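Local structure of hypothetical protein (Uncultured marine organism, 2OP5) at residues 7-11 with 67-73; 12-18 with 62-68. The protein is of unknown function but forms a dimer of ferredoxin-like subunits related to the dimeric alpha-beta barrel proteins. All blocks are in the same frame, centred on the assembly; numbering follows the deposited sequence.

Contact 1 of 2, residues 7-11 with 67-73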
loop_
_atom_site.group_PDB
_atom_site.type_symbol
_atom_site.label_atom_id
_atom_site.label_comp_id
_atom_site.label_asym_id
_atom_site.label_seq_id
_atom_site.Cartn_x
_atom_site.Cartn_y
_atom_site.Cartn_z
ATOM N N GLU A 7 -6.606 -7.405 -12.392
ATOM C CA GLU A 7 -5.815 -8.130 -11.393
ATOM C C GLU A 7 -4.406 -7.483 -11.257
ATOM O O GLU A 7 -3.690 -7.289 -12.249
ATOM C CB GLU A 7 -5.698 -9.605 -11.809
ATOM C CG GLU A 7 -5.143 -10.539 -10.716
ATOM C CD GLU A 7 -4.743 -11.939 -11.223
ATOM O OE1 GLU A 7 -4.306 -12.067 -12.391
ATOM O OE2 GLU A 7 -4.826 -12.899 -10.430
ATOM N N THR A 8 -4.023 -7.140 -10.028
ATOM C CA THR A 8 -2.710 -6.572 -9.772
ATOM C C THR A 8 -1.717 -7.711 -9.616
ATOM O O THR A 8 -1.931 -8.613 -8.828
ATOM C CB THR A 8 -2.699 -5.701 -8.478
ATOM O OG1 THR A 8 -3.605 -4.612 -8.618
ATOM C CG2 THR A 8 -1.320 -5.124 -8.206
ATOM N N ALA A 9 -0.638 -7.659 -10.382
ATOM C CA ALA A 9 0.427 -8.657 -10.308
ATOM C C ALA A 9 1.645 -8.118 -9.578
ATOM O O ALA A 9 2.318 -8.859 -8.867
ATOM C CB ALA A 9 0.832 -9.084 -11.690
ATOM N N PHE A 10 1.937 -6.839 -9.790
ATOM C CA PHE A 10 3.088 -6.178 -9.200
ATOM C C PHE A 10 2.643 -4.906 -8.504
ATOM O O PHE A 10 1.747 -4.228 -8.985
ATOM C CB PHE A 10 4.080 -5.842 -10.292
ATOM C CG PHE A 10 5.451 -5.520 -9.791
ATOM C CD1 PHE A 10 6.295 -6.538 -9.371
ATOM C CD2 PHE A 10 5.932 -4.218 -9.807
ATOM C CE1 PHE A 10 7.577 -6.257 -8.953
ATOM C CE2 PHE A 10 7.236 -3.936 -9.376
ATOM C CZ PHE A 10 8.048 -4.954 -8.961
ATOM N N LEU A 11 3.317 -4.573 -7.405
ATOM C CA LEU A 11 2.932 -3.455 -6.564
ATOM C C LEU A 11 4.108 -2.767 -5.847
ATOM O O LEU A 11 5.102 -3.405 -5.491
ATOM C CB LEU A 11 1.933 -4.019 -5.532
ATOM C CG LEU A 11 1.244 -3.314 -4.365
ATOM C CD1 LEU A 11 -0.003 -4.071 -3.961
ATOM C CD2 LEU A 11 2.150 -3.150 -3.166
ATOM N N VAL A 67 0.620 3.916 -2.997
ATOM C CA VAL A 67 0.552 2.539 -3.413
ATOM C C VAL A 67 0.271 2.590 -4.914
ATOM O O VAL A 67 -0.741 3.178 -5.344
ATOM C CB VAL A 67 -0.548 1.740 -2.678
ATOM C CG1 VAL A 67 -0.599 0.320 -3.213
ATOM C CG2 VAL A 67 -0.341 1.748 -1.146
ATOM N N PHE A 68 1.194 2.027 -5.695
ATOM C CA PHE A 68 1.058 1.941 -7.146
ATOM C C PHE A 68 0.852 0.472 -7.431
ATOM O O PHE A 68 1.660 -0.367 -6.993
ATOM C CB PHE A 68 2.345 2.321 -7.897
ATOM C CG PHE A 68 2.806 3.749 -7.717
ATOM C CD1 PHE A 68 3.478 4.133 -6.567
ATOM C CD2 PHE A 68 2.636 4.670 -8.733
ATOM C CE1 PHE A 68 3.943 5.447 -6.416
ATOM C CE2 PHE A 68 3.091 5.982 -8.600
ATOM C CZ PHE A 68 3.753 6.376 -7.440
ATOM N N GLU A 69 -0.174 0.170 -8.219
ATOM C CA GLU A 69 -0.488 -1.199 -8.592
ATOM C C GLU A 69 -0.460 -1.362 -10.107
ATOM O O GLU A 69 -1.051 -0.564 -10.846
ATOM C CB GLU A 69 -1.856 -1.572 -8.049
ATOM C CG GLU A 69 -1.908 -1.485 -6.537
ATOM C CD GLU A 69 -3.203 -1.977 -5.982
ATOM O OE1 GLU A 69 -3.797 -2.894 -6.572
ATOM O OE2 GLU A 69 -3.613 -1.466 -4.932
ATOM N N TYR A 70 0.215 -2.426 -10.547
ATOM C CA TYR A 70 0.393 -2.694 -11.948
ATOM C C TYR A 70 -0.082 -4.076 -12.315
ATOM O O TYR A 70 -0.037 -4.992 -11.498
ATOM C CB TYR A 70 1.877 -2.571 -12.334
ATOM C CG TYR A 70 2.553 -1.283 -11.889
ATOM C CD1 TYR A 70 3.152 -1.198 -10.647
ATOM C CD2 TYR A 70 2.593 -0.156 -12.716
ATOM C CE1 TYR A 70 3.769 -0.037 -10.220
ATOM C CE2 TYR A 70 3.227 1.039 -12.297
ATOM C CZ TYR A 70 3.802 1.085 -11.042
ATOM O OH TYR A 70 4.452 2.222 -10.582
ATOM N N ASP A 71 -0.512 -4.210 -13.579
ATOM C CA ASP A 71 -0.933 -5.486 -14.146
ATOM C C ASP A 71 0.257 -6.460 -14.252
ATOM O O ASP A 71 0.051 -7.666 -14.333
ATOM C CB ASP A 71 -1.606 -5.279 -15.525
ATOM C CG ASP A 71 -0.675 -4.660 -16.575
ATOM O OD1 ASP A 71 0.545 -4.538 -16.358
ATOM O OD2 ASP A 71 -1.161 -4.312 -17.659
ATOM N N SER A 72 1.486 -5.914 -14.242
ATOM C CA SER A 72 2.711 -6.691 -14.381
ATOM C C SER A 72 3.939 -5.858 -14.034
ATOM O O SER A 72 3.895 -4.619 -14.038
ATOM C CB SER A 72 2.869 -7.140 -15.838
ATOM O OG SER A 72 3.144 -6.036 -16.708
ATOM N N LYS A 73 5.051 -6.545 -13.797
ATOM C CA LYS A 73 6.320 -5.888 -13.513
ATOM C C LYS A 73 6.860 -5.194 -14.776
ATOM O O LYS A 73 7.636 -4.226 -14.701
ATOM C CB LYS A 73 7.345 -6.898 -12.995
ATOM C CG LYS A 73 8.595 -6.228 -12.444
ATOM C CD LYS A 73 9.527 -7.216 -11.786
ATOM C CE LYS A 73 10.873 -6.580 -11.463
ATOM N NZ LYS A 73 11.546 -6.170 -12.719
#
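Phe10, Tyr70 and Leu11 carry the largest buried areas where the start of strand 10-17 meets the end of strand 63-70. Phe10 and Tyr70 form an antiparallel hydrogen-bonded pair: Tyr70 N donates to Phe10 O (2.8 Å), and Tyr70 O accepts from Phe10 N at 3.2 Å. The same carbonyl, Tyr70 O, also takes the amide of Ala9 N at 3.0 Å, so Ala9, just before strand 10-17, and Phe10 both face Tyr70. On the face shared by Phe10 and Tyr70 the rings approach at 4.2 Å (CD2 of Phe10 to CD1 of Tyr70), and Tyr76 of helix 73-86 meets both. Lys73 lays its aliphatic chain over the Phe10 ring, a CH-pi contact with CG 3.7 Å from the centroid. Leu11 faces the other way, in a non-hydrogen-bonded pair with Glu69, and its CG lies 4.2 Å from Val67 CG1. On this side Thr8 OG1 donates to Glu69 OE1 (2.7 Å), an oxygen that also forms a salt bridge with Arg50 of the second subunit. Beyond the strand, Ser72 occupies the N-cap of helix 73-86, its OG bonded to Gly75 N. Ala9 and Phe10 opposite Tyr70 constitute a classic beta bulge in an antiparallel sheet.

Contact 2 of 2, residues 12-18 with 62-68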
loop_
_atom_site.group_PDB
_atom_site.type_symbol
_atom_site.label_atom_id
_atom_site.label_comp_id
_atom_site.label_asym_id
_atom_site.label_seq_id
_atom_site.Cartn_x
_atom_site.Cartn_y
_atom_site.Cartn_z
ATOM N N ASN A 12 3.983 -1.453 -5.665
ATOM C CA ASN A 12 4.938 -0.681 -4.859
ATOM C C ASN A 12 4.140 0.055 -3.794
ATOM O O ASN A 12 3.209 0.788 -4.117
ATOM C CB ASN A 12 5.738 0.317 -5.686
ATOM C CG ASN A 12 6.909 0.938 -4.909
ATOM O OD1 ASN A 12 7.233 0.532 -3.787
ATOM N ND2 ASN A 12 7.566 1.910 -5.525
ATOM N N SER A 13 4.464 -0.200 -2.534
ATOM C CA SER A 13 3.834 0.463 -1.387
ATOM C C SER A 13 4.969 1.248 -0.797
ATOM O O SER A 13 5.775 0.720 -0.017
ATOM C CB SER A 13 3.287 -0.542 -0.370
ATOM O OG SER A 13 2.713 0.127 0.751
ATOM N N LEU A 14 5.064 2.499 -1.227
ATOM C CA LEU A 14 6.153 3.347 -0.817
ATOM C C LEU A 14 5.690 4.396 0.182
ATOM O O LEU A 14 4.480 4.646 0.305
ATOM C CB LEU A 14 6.800 3.983 -2.040
ATOM C CG LEU A 14 6.137 5.137 -2.774
ATOM C CD1 LEU A 14 6.248 6.459 -2.024
ATOM C CD2 LEU A 14 6.817 5.308 -4.137
ATOM N N PHE A 15 6.648 4.946 0.932
ATOM C CA PHE A 15 6.327 6.020 1.871
ATOM C C PHE A 15 7.453 7.054 1.936
ATOM O O PHE A 15 8.612 6.743 1.640
ATOM C CB PHE A 15 5.863 5.513 3.266
ATOM C CG PHE A 15 6.918 4.775 4.086
ATOM C CD1 PHE A 15 7.046 3.393 4.009
ATOM C CD2 PHE A 15 7.727 5.462 4.979
ATOM C CE1 PHE A 15 7.981 2.711 4.783
ATOM C CE2 PHE A 15 8.683 4.787 5.753
ATOM C CZ PHE A 15 8.808 3.408 5.653
HETATM N N MSE A 16 7.057 8.294 2.272
HETATM C CA MSE A 16 7.976 9.435 2.393
HETATM C C MSE A 16 7.738 10.152 3.709
HETATM O O MSE A 16 6.598 10.419 4.072
HETATM C CB MSE A 16 7.764 10.456 1.291
HETATM C CG MSE A 16 8.306 10.051 -0.045
HETATM SE SE MSE A 16 7.285 10.935 -1.459
HETATM C CE MSE A 16 5.693 10.041 -1.089
ATOM N N ASP A 17 8.826 10.491 4.384
ATOM C CA ASP A 17 8.802 11.163 5.673
ATOM C C ASP A 17 9.473 12.513 5.534
ATOM O O ASP A 17 10.613 12.594 5.062
ATOM C CB ASP A 17 9.561 10.349 6.709
ATOM C CG ASP A 17 8.927 9.002 6.970
ATOM O OD1 ASP A 17 7.727 8.870 6.685
ATOM O OD2 ASP A 17 9.628 8.070 7.444
ATOM N N PHE A 18 8.764 13.555 5.972
ATOM C CA PHE A 18 9.242 14.934 5.899
ATOM C C PHE A 18 9.711 15.426 7.258
ATOM O O PHE A 18 9.325 14.872 8.300
ATOM C CB PHE A 18 8.141 15.834 5.313
ATOM C CG PHE A 18 7.755 15.458 3.907
ATOM C CD1 PHE A 18 6.801 14.472 3.675
ATOM C CD2 PHE A 18 8.391 16.033 2.815
ATOM C CE1 PHE A 18 6.456 14.101 2.379
ATOM C CE2 PHE A 18 8.054 15.653 1.517
ATOM C CZ PHE A 18 7.079 14.689 1.305
ATOM N N HIS A 62 5.955 12.723 9.767
ATOM C CA HIS A 62 5.180 13.549 8.831
ATOM C C HIS A 62 5.236 12.722 7.553
ATOM O O HIS A 62 6.030 12.989 6.677
ATOM C CB HIS A 62 5.800 14.909 8.614
ATOM C CG HIS A 62 6.024 15.670 9.868
ATOM N ND1 HIS A 62 5.005 16.318 10.528
ATOM C CD2 HIS A 62 7.156 15.931 10.562
ATOM C CE1 HIS A 62 5.498 16.927 11.593
ATOM N NE2 HIS A 62 6.800 16.709 11.634
ATOM N N ARG A 63 4.346 11.739 7.463
ATOM C CA ARG A 63 4.400 10.737 6.449
ATOM C C ARG A 63 3.286 10.730 5.390
ATOM O O ARG A 63 2.106 10.972 5.683
ATOM C CB ARG A 63 4.428 9.391 7.170
ATOM C CG ARG A 63 4.621 8.178 6.265
ATOM C CD ARG A 63 4.965 6.883 7.045
ATOM N NE ARG A 63 6.290 6.911 7.660
ATOM C CZ ARG A 63 6.818 5.907 8.353
ATOM N NH1 ARG A 63 6.143 4.789 8.580
ATOM N NH2 ARG A 63 8.023 6.044 8.870
ATOM N N ILE A 64 3.705 10.450 4.155
ATOM C CA ILE A 64 2.830 10.258 3.021
ATOM C C ILE A 64 3.067 8.844 2.521
ATOM O O ILE A 64 4.211 8.424 2.406
ATOM C CB ILE A 64 3.186 11.182 1.837
ATOM C CG1 ILE A 64 2.994 12.650 2.207
ATOM C CG2 ILE A 64 2.342 10.849 0.608
ATOM C CD1 ILE A 64 1.594 13.022 2.636
ATOM N N SER A 65 1.988 8.134 2.204
ATOM C CA SER A 65 2.073 6.808 1.570
ATOM C C SER A 65 1.481 6.829 0.168
ATOM O O SER A 65 0.509 7.563 -0.111
ATOM C CB SER A 65 1.321 5.779 2.385
ATOM O OG SER A 65 -0.047 6.072 2.439
HETATM N N MSE A 66 2.092 6.038 -0.705
HETATM C CA MSE A 66 1.635 5.854 -2.047
HETATM C C MSE A 66 1.671 4.384 -2.358
HETATM O O MSE A 66 2.618 3.683 -2.005
HETATM C CB MSE A 66 2.526 6.573 -3.048
HETATM C CG MSE A 66 2.375 8.063 -2.972
HETATM SE SE MSE A 66 3.404 9.023 -4.315
HETATM C CE MSE A 66 2.686 10.722 -3.844
ATOM N N VAL A 67 0.620 3.916 -2.997
ATOM C CA VAL A 67 0.552 2.539 -3.413
ATOM C C VAL A 67 0.271 2.590 -4.914
ATOM O O VAL A 67 -0.741 3.178 -5.344
ATOM C CB VAL A 67 -0.548 1.740 -2.678
ATOM C CG1 VAL A 67 -0.599 0.320 -3.213
ATOM C CG2 VAL A 67 -0.341 1.748 -1.146
ATOM N N PHE A 68 1.194 2.027 -5.695
ATOM C CA PHE A 68 1.058 1.941 -7.146
ATOM C C PHE A 68 0.852 0.472 -7.431
ATOM O O PHE A 68 1.660 -0.367 -6.993
ATOM C CB PHE A 68 2.345 2.321 -7.897
ATOM C CG PHE A 68 2.806 3.749 -7.717
ATOM C CD1 PHE A 68 3.478 4.133 -6.567
ATOM C CD2 PHE A 68 2.636 4.670 -8.733
ATOM C CE1 PHE A 68 3.943 5.447 -6.416
ATOM C CE2 PHE A 68 3.091 5.982 -8.600
ATOM C CZ PHE A 68 3.753 6.376 -7.440
HETATM O O HOH W 1 8.704 12.427 9.286
#
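Phe15 lies against the guanidinium of Arg63, with its CD2 3.4 Å from Arg63 NE and Arg63 NH1 over one face of the ring. The same guanidinium presents its edge to Asp17 in a two-pronged salt bridge, Arg63 NE to Asp17 OD1 at 2.6 Å and Arg63 NH2 to Asp17 OD2 at 3.0 Å, while NH1 reaches Asn105 of the second subunit. Ser13, Ser65 and Val67 share this face of the sheet, and Phe15 and Val67 each pack on their own counterparts across the dimer. The opposite face is largely apolar and turns to the helices. There Leu14 CD2 touches Phe68 CE1 (3.7 Å), Met16 CE reaches Ile64 CG2 (3.8 Å), and Phe18 CE1 lies 3.8 Å from Ile64 CG1; helix 21-28 covers Phe18 and Ile64. Paired amides and carbonyls hold the backbones in register at Asn12-Phe68, Leu14-Met66 and Met16-Ile64, and Phe18 N adds a bond to His62 O at 2.9 Å. A water joins Phe18 O (2.7 Å) to His62 N (2.8 Å), extending the ladder. The strand segments run antiparallel at 161°, 4.7 Å apart at closest approach. They are the two central strands of the four-stranded antiparallel sheet of a ferredoxin-like fold, whose helix-free face meets the second subunit, as in dimeric alpha-beta barrels.

Overall arrangement
Contacts 1 and 2 are successive parts of one antiparallel ladder between strands 10-17 and 63-70, with centres about 16 Å apart. They share Val67 and Phe68, and in sequence contact 2 continues inward from contact 1, as expected for an antiparallel pairing. Contact 2 lies nearer the middle of the subunit, its centre about 7 Å from the chain centre against about 12 Å for contact 1. The second subunit reaches both, so the dimer interface follows the ladder. No active site is established; bound 1,2-ethanediol, probably from the crystallisation liquor, lies about 4 Å from the Lys73 side chain, and 1,2-ethanediol is also found about 6 Å from the Asn12 side chain.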